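Local coordinates for Ras-associated and pleckstrin homology domains-containing protein 1 (PDB 4GN1) that mediates localized membrane signals, is implicated in regulating lamellipodial dynamics, and targets the Ena/VASP proteins EVL and VASP to the leading edge, at residues Met58-Glu63 against Asn184-Gln189; Gly144-Lys149 against Lys194-Thr199; Asp200-Leu205 against Tyr219-Asp224. All coordinates share one frame; numbering follows the deposited sequence.

Contact 1: residues Met58-Glu63 against Asn184-Gln189. With MLI (malonate ion), chain E.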
loop_
_atom_site.group_PDB
_atom_site.type_symbol
_atom_site.label_atom_id
_atom_site.label_comp_id
_atom_site.label_asym_id
_atom_site.label_seq_id
_atom_site.Cartn_x
_atom_site.Cartn_y
_atom_site.Cartn_z
ATOM N N MET A 58 -4.828 -1.857 -11.204
ATOM C CA MET A 58 -4.084 -1.995 -9.966
ATOM C C MET A 58 -5.029 -1.832 -8.769
ATOM O O MET A 58 -6.210 -1.518 -8.935
ATOM C CB MET A 58 -2.936 -0.965 -9.937
ATOM C CG MET A 58 -3.435 0.466 -10.004
ATOM S SD MET A 58 -2.155 1.727 -10.006
ATOM C CE MET A 58 -1.731 1.748 -11.744
ATOM N N GLU A 59 -4.532 -2.026 -7.555
ATOM C CA GLU A 59 -5.433 -1.938 -6.418
ATOM C C GLU A 59 -4.695 -1.600 -5.142
ATOM O O GLU A 59 -3.513 -1.906 -5.022
ATOM C CB GLU A 59 -6.173 -3.263 -6.239
ATOM C CG GLU A 59 -5.259 -4.387 -5.796
ATOM C CD GLU A 59 -5.994 -5.661 -5.416
ATOM O OE1 GLU A 59 -7.065 -5.954 -6.030
ATOM O OE2 GLU A 59 -5.457 -6.371 -4.511
ATOM N N ARG A 60 -5.374 -0.972 -4.183
ATOM C CA ARG A 60 -4.767 -0.798 -2.875
ATOM C C ARG A 60 -5.751 -1.053 -1.761
ATOM O O ARG A 60 -6.971 -0.863 -1.918
ATOM C CB ARG A 60 -4.124 0.592 -2.726
ATOM C CG ARG A 60 -5.056 1.801 -2.740
ATOM C CD ARG A 60 -4.293 3.117 -2.434
ATOM N NE ARG A 60 -5.212 4.209 -2.102
ATOM C CZ ARG A 60 -5.402 4.686 -0.862
ATOM N NH1 ARG A 60 -4.728 4.199 0.179
ATOM N NH2 ARG A 60 -6.274 5.667 -0.654
ATOM N N ILE A 61 -5.216 -1.505 -0.638
ATOM C CA ILE A 61 -5.979 -1.586 0.584
ATOM C C ILE A 61 -5.907 -0.212 1.237
ATOM O O ILE A 61 -4.824 0.285 1.510
ATOM C CB ILE A 61 -5.397 -2.650 1.521
ATOM C CG1 ILE A 61 -5.343 -3.999 0.817
ATOM C CG2 ILE A 61 -6.180 -2.724 2.841
ATOM C CD1 ILE A 61 -4.200 -4.881 1.276
ATOM N N PHE A 62 -7.059 0.421 1.433
ATOM C CA PHE A 62 -7.132 1.701 2.135
ATOM C C PHE A 62 -6.565 1.516 3.514
ATOM O O PHE A 62 -6.717 0.437 4.085
ATOM C CB PHE A 62 -8.584 2.120 2.327
ATOM C CG PHE A 62 -9.255 2.583 1.083
ATOM C CD1 PHE A 62 -8.876 3.763 0.476
ATOM C CD2 PHE A 62 -10.276 1.846 0.526
ATOM C CE1 PHE A 62 -9.503 4.204 -0.667
ATOM C CE2 PHE A 62 -10.919 2.289 -0.618
ATOM C CZ PHE A 62 -10.535 3.473 -1.207
ATOM N N GLU A 63 -5.924 2.555 4.056
ATOM C CA GLU A 63 -5.649 2.554 5.485
ATOM C C GLU A 63 -6.931 2.959 6.224
ATOM O O GLU A 63 -7.742 3.778 5.740
ATOM C CB GLU A 63 -4.472 3.469 5.862
ATOM C CG GLU A 63 -3.240 3.359 4.953
ATOM C CD GLU A 63 -2.605 1.966 4.901
ATOM O OE1 GLU A 63 -1.958 1.682 3.855
ATOM O OE2 GLU A 63 -2.699 1.172 5.886
ATOM N N ASN A 184 -0.061 7.558 -3.274
ATOM C CA ASN A 184 -0.465 6.311 -2.687
ATOM C C ASN A 184 0.330 5.196 -3.355
ATOM O O ASN A 184 0.935 5.407 -4.405
ATOM C CB ASN A 184 -1.965 6.110 -2.895
ATOM C CG ASN A 184 -2.794 7.105 -2.120
ATOM O OD1 ASN A 184 -2.359 7.625 -1.086
ATOM N ND2 ASN A 184 -4.003 7.368 -2.598
ATOM N N VAL A 185 0.338 4.022 -2.743
ATOM C CA VAL A 185 1.051 2.897 -3.281
ATOM C C VAL A 185 0.017 1.815 -3.540
ATOM O O VAL A 185 -0.918 1.655 -2.766
ATOM C CB VAL A 185 2.256 2.450 -2.377
ATOM C CG1 VAL A 185 1.840 2.053 -0.963
ATOM C CG2 VAL A 185 3.000 1.297 -3.016
ATOM N N TYR A 186 0.173 1.104 -4.647
ATOM C CA TYR A 186 -0.817 0.121 -5.097
ATOM C C TYR A 186 -0.072 -1.144 -5.451
ATOM O O TYR A 186 1.148 -1.107 -5.639
ATOM C CB TYR A 186 -1.546 0.633 -6.346
ATOM C CG TYR A 186 -2.124 2.033 -6.197
ATOM C CD1 TYR A 186 -1.289 3.144 -6.110
ATOM C CD2 TYR A 186 -3.513 2.244 -6.137
ATOM C CE1 TYR A 186 -1.802 4.405 -5.956
ATOM C CE2 TYR A 186 -4.040 3.518 -5.976
ATOM C CZ TYR A 186 -3.173 4.595 -5.892
ATOM O OH TYR A 186 -3.650 5.891 -5.747
ATOM N N TYR A 187 -0.800 -2.255 -5.539
ATOM C CA TYR A 187 -0.322 -3.465 -6.217
ATOM C C TYR A 187 -0.861 -3.497 -7.627
ATOM O O TYR A 187 -2.048 -3.255 -7.846
ATOM C CB TYR A 187 -0.809 -4.719 -5.518
ATOM C CG TYR A 187 -0.334 -4.886 -4.097
ATOM C CD1 TYR A 187 0.980 -5.284 -3.815
ATOM C CD2 TYR A 187 -1.207 -4.673 -3.020
ATOM C CE1 TYR A 187 1.407 -5.456 -2.511
ATOM C CE2 TYR A 187 -0.781 -4.847 -1.703
ATOM C CZ TYR A 187 0.526 -5.228 -1.461
ATOM O OH TYR A 187 0.959 -5.390 -0.162
ATOM N N GLY A 188 0.006 -3.802 -8.588
ATOM C CA GLY A 188 -0.414 -4.025 -9.969
ATOM C C GLY A 188 -0.895 -5.451 -10.133
ATOM O O GLY A 188 -0.383 -6.363 -9.479
ATOM N N GLN A 189 -1.890 -5.634 -11.004
ATOM C CA GLN A 189 -2.492 -6.949 -11.246
ATOM C C GLN A 189 -2.136 -7.449 -12.616
ATOM O O GLN A 189 -2.554 -6.850 -13.623
ATOM C CB GLN A 189 -4.024 -6.897 -11.109
ATOM C CG GLN A 189 -4.506 -6.594 -9.697
ATOM C CD GLN A 189 -3.628 -7.287 -8.662
ATOM O OE1 GLN A 189 -3.442 -8.522 -8.692
ATOM N NE2 GLN A 189 -3.056 -6.494 -7.752
HETATM C C1 MLI E . -8.161 7.119 -5.187
HETATM C C2 MLI E . -8.226 7.483 -3.702
HETATM C C3 MLI E . -6.775 6.585 -5.556
HETATM O O6 MLI E . -8.427 8.670 -3.398
HETATM O O7 MLI E . -8.074 6.607 -2.810
HETATM O O8 MLI E . -5.921 6.466 -4.664
HETATM O O9 MLI E . -6.514 6.265 -6.743
#
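R60 crosses the ring of Y186, with CD over one face near the rim, 4.0 Å from the ring centroid. This is a CH-pi contact. The guanidinium is turned 79° from the ring plane, and ND2 of N184 lies over one of its faces. All three side chains converge on a malonate ion, probably from the crystallisation liquor. Y186 OH donates to O8 at 2.6 Å, N184 ND2 to O8 at 3.0 Å, and R60 NH2 to O7 at 3.0 Å in a nearly straight bond. N74 and K206 also bond the ion. M58, two residues before R60 on strand 58-61, brings SD obliquely to the Y186 ring, 4.3 Å from its centroid, in a Met-aromatic contact. Behind these groups, E59 and Y187 form an antiparallel hydrogen-bonded pair, E59 N to Y187 O and Y187 N to E59 O both 2.8 Å. E51 and E66 form salt bridges with R60 NE and NH1 and so help hold its guanidinium. E59 is paired with R88. Here a strand of the ubiquitin-like RA domain pairs antiparallel with a strand of the PH domain, so the sheets of the two domains are joined edge to edge.

Contact 2: residues Gly144-Lys149 against Lys194-Thr199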
loop_
_atom_site.group_PDB
_atom_site.type_symbol
_atom_site.label_atom_id
_atom_site.label_comp_id
_atom_site.label_asym_id
_atom_site.label_seq_id
_atom_site.Cartn_x
_atom_site.Cartn_y
_atom_site.Cartn_z
ATOM N N GLY A 144 5.871 5.570 -20.605
ATOM C CA GLY A 144 5.034 5.182 -21.746
ATOM C C GLY A 144 5.451 3.994 -22.612
ATOM O O GLY A 144 4.866 3.782 -23.674
ATOM N N LYS A 145 6.448 3.219 -22.174
ATOM C CA LYS A 145 6.868 2.013 -22.915
ATOM C C LYS A 145 6.836 0.719 -22.090
ATOM O O LYS A 145 7.123 0.740 -20.900
ATOM C CB LYS A 145 8.259 2.203 -23.536
ATOM C CG LYS A 145 8.266 3.102 -24.755
ATOM C CD LYS A 145 9.490 2.870 -25.621
ATOM C CE LYS A 145 10.726 3.608 -25.126
ATOM N NZ LYS A 145 11.849 3.357 -26.070
ATOM N N LYS A 146 6.521 -0.398 -22.751
ATOM C CA LYS A 146 6.475 -1.734 -22.135
ATOM C C LYS A 146 7.849 -2.420 -22.025
ATOM O O LYS A 146 7.979 -3.625 -22.260
ATOM C CB LYS A 146 5.497 -2.652 -22.883
ATOM C CG LYS A 146 4.030 -2.309 -22.723
ATOM C CD LYS A 146 3.185 -3.395 -23.356
ATOM C CE LYS A 146 1.711 -3.010 -23.437
ATOM N NZ LYS A 146 1.044 -3.831 -24.501
ATOM N N SER A 147 8.857 -1.648 -21.639
ATOM C CA SER A 147 10.196 -2.166 -21.366
ATOM C C SER A 147 10.647 -1.740 -19.967
ATOM O O SER A 147 10.204 -0.698 -19.463
ATOM C CB SER A 147 11.172 -1.655 -22.426
ATOM O OG SER A 147 10.979 -0.279 -22.718
ATOM N N TRP A 148 11.519 -2.541 -19.347
ATOM C CA TRP A 148 11.977 -2.299 -17.964
ATOM C C TRP A 148 13.467 -2.287 -17.844
ATOM O O TRP A 148 14.166 -2.797 -18.704
ATOM C CB TRP A 148 11.442 -3.371 -17.042
ATOM C CG TRP A 148 9.945 -3.505 -17.091
ATOM C CD1 TRP A 148 9.167 -3.990 -18.146
ATOM C CD2 TRP A 148 8.986 -3.163 -16.025
ATOM N NE1 TRP A 148 7.833 -3.978 -17.813
ATOM C CE2 TRP A 148 7.654 -3.480 -16.555
ATOM C CE3 TRP A 148 9.095 -2.648 -14.727
ATOM C CZ2 TRP A 148 6.495 -3.273 -15.806
ATOM C CZ3 TRP A 148 7.920 -2.444 -13.983
ATOM C CH2 TRP A 148 6.656 -2.756 -14.511
ATOM N N LYS A 149 13.963 -1.708 -16.756
ATOM C CA LYS A 149 15.400 -1.586 -16.501
ATOM C C LYS A 149 15.707 -1.686 -15.008
ATOM O O LYS A 149 15.114 -0.973 -14.193
ATOM C CB LYS A 149 15.928 -0.238 -17.011
ATOM C CG LYS A 149 15.848 -0.040 -18.514
ATOM C CD LYS A 149 16.743 1.099 -18.953
ATOM C CE LYS A 149 16.529 1.437 -20.412
ATOM N NZ LYS A 149 17.567 2.416 -20.839
ATOM N N LYS A 194 0.109 -7.159 -19.051
ATOM C CA LYS A 194 -0.296 -5.799 -19.423
ATOM C C LYS A 194 0.868 -4.833 -19.696
ATOM O O LYS A 194 0.758 -3.986 -20.583
ATOM C CB LYS A 194 -1.300 -5.205 -18.400
ATOM C CG LYS A 194 -1.646 -3.731 -18.624
ATOM C CD LYS A 194 -2.961 -3.311 -17.993
ATOM C CE LYS A 194 -3.542 -2.091 -18.706
ATOM N NZ LYS A 194 -3.616 -2.246 -20.194
ATOM N N TYR A 195 1.973 -4.961 -18.964
ATOM C CA TYR A 195 3.127 -4.080 -19.163
ATOM C C TYR A 195 4.425 -4.811 -19.479
ATOM O O TYR A 195 5.505 -4.212 -19.497
ATOM C CB TYR A 195 3.311 -3.138 -17.960
ATOM C CG TYR A 195 2.231 -2.078 -17.856
ATOM C CD1 TYR A 195 2.111 -1.078 -18.829
ATOM C CD2 TYR A 195 1.314 -2.082 -16.798
ATOM C CE1 TYR A 195 1.117 -0.109 -18.747
ATOM C CE2 TYR A 195 0.308 -1.115 -16.703
ATOM C CZ TYR A 195 0.218 -0.129 -17.677
ATOM O OH TYR A 195 -0.765 0.834 -17.609
ATOM N N LYS A 196 4.318 -6.110 -19.729
ATOM C CA LYS A 196 5.477 -6.982 -20.025
ATOM C C LYS A 196 6.541 -6.924 -18.921
ATOM O O LYS A 196 7.740 -6.963 -19.181
ATOM C CB LYS A 196 6.048 -6.712 -21.434
ATOM C CG LYS A 196 5.026 -6.850 -22.562
ATOM C CD LYS A 196 4.044 -7.991 -22.293
ATOM C CE LYS A 196 3.250 -8.422 -23.521
ATOM N NZ LYS A 196 2.061 -9.229 -23.116
ATOM N N ALA A 197 6.052 -6.821 -17.687
ATOM C CA ALA A 197 6.859 -6.865 -16.475
ATOM C C ALA A 197 7.679 -8.150 -16.403
ATOM O O ALA A 197 7.201 -9.223 -16.808
ATOM C CB ALA A 197 5.960 -6.749 -15.260
ATOM N N PRO A 198 8.917 -8.050 -15.899
ATOM C CA PRO A 198 9.777 -9.224 -15.698
ATOM C C PRO A 198 9.249 -10.221 -14.667
ATOM O O PRO A 198 9.596 -11.392 -14.740
ATOM C CB PRO A 198 11.114 -8.623 -15.243
ATOM C CG PRO A 198 10.774 -7.251 -14.782
ATOM C CD PRO A 198 9.637 -6.798 -15.636
ATOM N N THR A 199 8.442 -9.767 -13.712
ATOM C CA THR A 199 7.660 -10.678 -12.851
ATOM C C THR A 199 6.299 -10.078 -12.523
ATOM O O THR A 199 6.000 -8.943 -12.906
ATOM C CB THR A 199 8.336 -10.978 -11.490
ATOM O OG1 THR A 199 7.845 -10.050 -10.509
ATOM C CG2 THR A 199 9.898 -10.947 -11.578
#
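W148 lays its indole against the A197-P198 peptide and turns its N-H to the loop backbone. P198 CD sits over the five-membered ring, 3.6 Å from its centroid and only 11° off the normal, a close CH-pi contact. A197 CA approaches the indole obliquely, and A197 CB reaches W148 CZ2 at 3.6 Å. CG of W148 is anti to its carbonyl carbon (chi1 -55°), which directs the indole to the loop. NE1 donates to Y195 O at 2.9 Å, with an N-H...O angle of 159°. The acceptor lies close to the indole plane, but the donor stands above the carbonyl plane of Y195. Y195 CB packs on CZ2, and the Y195 ring turns on to meet Y191 and Y219. W139, Y219 and C221 also touch W148, so this end is compact.

The other end is looser, and K146 and K196 are both exposed there. K146 runs out extended, its aliphatic part passing the backbone of 194-195. Its CE comes to 3.2 Å from K194 O. CD of K146 and CG of K196 meet at 4.0 Å. The ammonium groups, K146 NZ and K196 NZ, stay 5.7 Å apart. Like charges probably discourage a closer approach there. K196 NZ instead bonds the carbonyl of N193.

The contact joins the start of strand 148-156 to the loop between helix 191-194 and strand 202-206. The CH-pi contact of P198 on W148 and the bond from the indole N-H pack this PH-domain loop on the start of the strand.

Contact 3: residues Asp200-Leu205 against Tyr219-Asp224; sequences DYCLVL and YLCCDD
Y201 and L203 reach across to the 219-224 segment through their first torsions. CG of Y201 is anti to its carbonyl carbon (chi1 -45°), which brings the ring over the backbone of D224. D224 CA is 3.4 Å from Y201 CD2, and D224 C lies over the ring face near its rim. L203 has CG between N and the carbonyl carbon (chi1 65°), and its CD2 touches both L220 CB and C222 SG at 3.6 Å. L205 CD1 meets L220 CD1. On the face opposite L203 and L220, C202 SG lies 3.9 Å from C221 CB, and V204 sits beside the Y219 ring. The backbones pair antiparallel. L203 N to L220 O and L220 N to L203 O are both 2.9 Å. C222 N gives a further bond to Y201 O at 2.7 Å, where Y201 is the centre of an inverse gamma turn. The D224 carboxylate also meets T227 and K106. L203 packs on I235 of helix 225-240, and L220 on L140 and F153. Backbone bonds thus hold the hairpin, and largely buried, mainly apolar side chains pack on both its faces, while the D224 carboxylate caps the start of helix 225-240, the C-terminal helix of the PH domain.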
loop_
_atom_site.group_PDB
_atom_site.type_symbol
_atom_site.label_atom_id
_atom_site.label_comp_id
_atom_site.label_asym_id
_atom_site.label_seq_id
_atom_site.Cartn_x
_atom_site.Cartn_y
_atom_site.Cartn_z
ATOM N N ASP A 200 5.495 -10.828 -11.772
ATOM C CA ASP A 200 4.230 -10.319 -11.278
ATOM C C ASP A 200 4.279 -9.511 -9.963
ATOM O O ASP A 200 3.257 -8.950 -9.523
ATOM C CB ASP A 200 3.215 -11.446 -11.173
ATOM C CG ASP A 200 2.237 -11.447 -12.337
ATOM O OD1 ASP A 200 1.993 -10.356 -12.937
ATOM O OD2 ASP A 200 1.717 -12.550 -12.645
ATOM N N TYR A 201 5.447 -9.441 -9.339
ATOM C CA TYR A 201 5.550 -8.727 -8.067
ATOM C C TYR A 201 5.782 -7.215 -8.284
ATOM O O TYR A 201 6.911 -6.723 -8.225
ATOM C CB TYR A 201 6.587 -9.394 -7.170
ATOM C CG TYR A 201 6.428 -10.887 -7.165
ATOM C CD1 TYR A 201 5.300 -11.477 -6.590
ATOM C CD2 TYR A 201 7.384 -11.723 -7.755
ATOM C CE1 TYR A 201 5.130 -12.854 -6.580
ATOM C CE2 TYR A 201 7.226 -13.104 -7.750
ATOM C CZ TYR A 201 6.090 -13.665 -7.159
ATOM O OH TYR A 201 5.887 -15.041 -7.131
ATOM N N CYS A 202 4.682 -6.510 -8.553
ATOM C CA CYS A 202 4.705 -5.111 -8.967
ATOM C C CYS A 202 3.992 -4.156 -8.018
ATOM O O CYS A 202 2.852 -4.406 -7.596
ATOM C CB CYS A 202 4.069 -4.960 -10.347
ATOM S SG CYS A 202 5.027 -5.619 -11.718
ATOM N N LEU A 203 4.653 -3.038 -7.725
ATOM C CA LEU A 203 4.022 -1.921 -7.003
ATOM C C LEU A 203 3.957 -0.634 -7.864
ATOM O O LEU A 203 4.786 -0.433 -8.754
ATOM C CB LEU A 203 4.736 -1.658 -5.685
ATOM C CG LEU A 203 6.189 -1.173 -5.744
ATOM C CD1 LEU A 203 6.493 -0.380 -4.475
ATOM C CD2 LEU A 203 7.168 -2.320 -5.886
ATOM N N VAL A 204 2.967 0.217 -7.593
ATOM C CA VAL A 204 2.704 1.394 -8.400
ATOM C C VAL A 204 2.528 2.545 -7.439
ATOM O O VAL A 204 1.846 2.412 -6.416
ATOM C CB VAL A 204 1.416 1.264 -9.269
ATOM C CG1 VAL A 204 1.185 2.508 -10.122
ATOM C CG2 VAL A 204 1.460 0.051 -10.182
ATOM N N LEU A 205 3.177 3.665 -7.761
ATOM C CA LEU A 205 3.046 4.913 -7.000
ATOM C C LEU A 205 2.441 5.984 -7.904
ATOM O O LEU A 205 2.911 6.208 -9.019
ATOM C CB LEU A 205 4.396 5.351 -6.459
ATOM C CG LEU A 205 5.178 4.294 -5.692
ATOM C CD1 LEU A 205 6.645 4.488 -5.969
ATOM C CD2 LEU A 205 4.932 4.413 -4.207
ATOM N N TYR A 219 6.085 2.807 -12.066
ATOM C CA TYR A 219 5.896 1.357 -12.007
ATOM C C TYR A 219 7.156 0.622 -11.596
ATOM O O TYR A 219 8.197 0.785 -12.219
ATOM C CB TYR A 219 5.459 0.832 -13.358
ATOM C CG TYR A 219 4.177 1.421 -13.868
ATOM C CD1 TYR A 219 3.006 0.723 -13.756
ATOM C CD2 TYR A 219 4.152 2.670 -14.491
ATOM C CE1 TYR A 219 1.825 1.234 -14.244
ATOM C CE2 TYR A 219 2.971 3.203 -14.983
ATOM C CZ TYR A 219 1.809 2.476 -14.850
ATOM O OH TYR A 219 0.615 2.952 -15.309
ATOM N N LEU A 220 7.053 -0.199 -10.558
ATOM C CA LEU A 220 8.203 -0.932 -10.044
ATOM C C LEU A 220 7.927 -2.437 -10.017
ATOM O O LEU A 220 6.806 -2.865 -9.714
ATOM C CB LEU A 220 8.567 -0.440 -8.648
ATOM C CG LEU A 220 9.013 1.011 -8.555
ATOM C CD1 LEU A 220 9.107 1.501 -7.110
ATOM C CD2 LEU A 220 10.333 1.190 -9.281
ATOM N N CYS A 221 8.944 -3.230 -10.337
ATOM C CA CYS A 221 8.826 -4.688 -10.345
ATOM C C CYS A 221 9.900 -5.308 -9.459
ATOM O O CYS A 221 11.077 -4.942 -9.543
ATOM C CB CYS A 221 8.939 -5.242 -11.766
ATOM S SG CYS A 221 8.727 -7.029 -11.872
ATOM N N CYS A 222 9.491 -6.254 -8.622
ATOM C CA CYS A 222 10.393 -6.837 -7.659
ATOM C C CYS A 222 10.748 -8.251 -8.074
ATOM O O CYS A 222 9.999 -8.881 -8.834
ATOM C CB CYS A 222 9.747 -6.840 -6.286
ATOM S SG CYS A 222 9.264 -5.198 -5.729
ATOM N N ASP A 223 11.876 -8.741 -7.552
ATOM C CA ASP A 223 12.376 -10.088 -7.866
ATOM C C ASP A 223 11.430 -11.199 -7.422
ATOM O O ASP A 223 11.315 -12.219 -8.106
ATOM C CB ASP A 223 13.769 -10.338 -7.247
ATOM C CG ASP A 223 14.909 -9.807 -8.112
ATOM O OD1 ASP A 223 16.003 -9.535 -7.552
ATOM O OD2 ASP A 223 14.721 -9.657 -9.345
ATOM N N ASP A 224 10.765 -10.984 -6.282
ATOM C CA ASP A 224 9.999 -12.023 -5.593
ATOM C C ASP A 224 9.004 -11.393 -4.608
ATOM O O ASP A 224 8.955 -10.167 -4.473
ATOM C CB ASP A 224 10.946 -13.029 -4.912
ATOM C CG ASP A 224 11.889 -12.373 -3.923
ATOM O OD1 ASP A 224 11.447 -11.501 -3.155
ATOM O OD2 ASP A 224 13.079 -12.730 -3.896
#

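How the contacts relate
Contact 1 and contact 3 share a border: strands 184-188 and 202-206 are neighbours, and probable hydrogen bonds join Y186 N to V204 O (2.8 Å) and G188 N to C202 O (3.1 Å). M58 CE also packs on V204 CG1. Their centres are about 11 Å apart. Contact 2 lies about 10 Å from contact 3 between centres. There T199 OG1 probably bonds C222 O at 3.0 Å, and P198 packs on C221. Contacts 1 and 2 do not touch; their centres are about 18 Å apart. Contact 1 alone joins the RA and PH domains and carries the malonate. Contacts 2 and 3 lie within the PH domain.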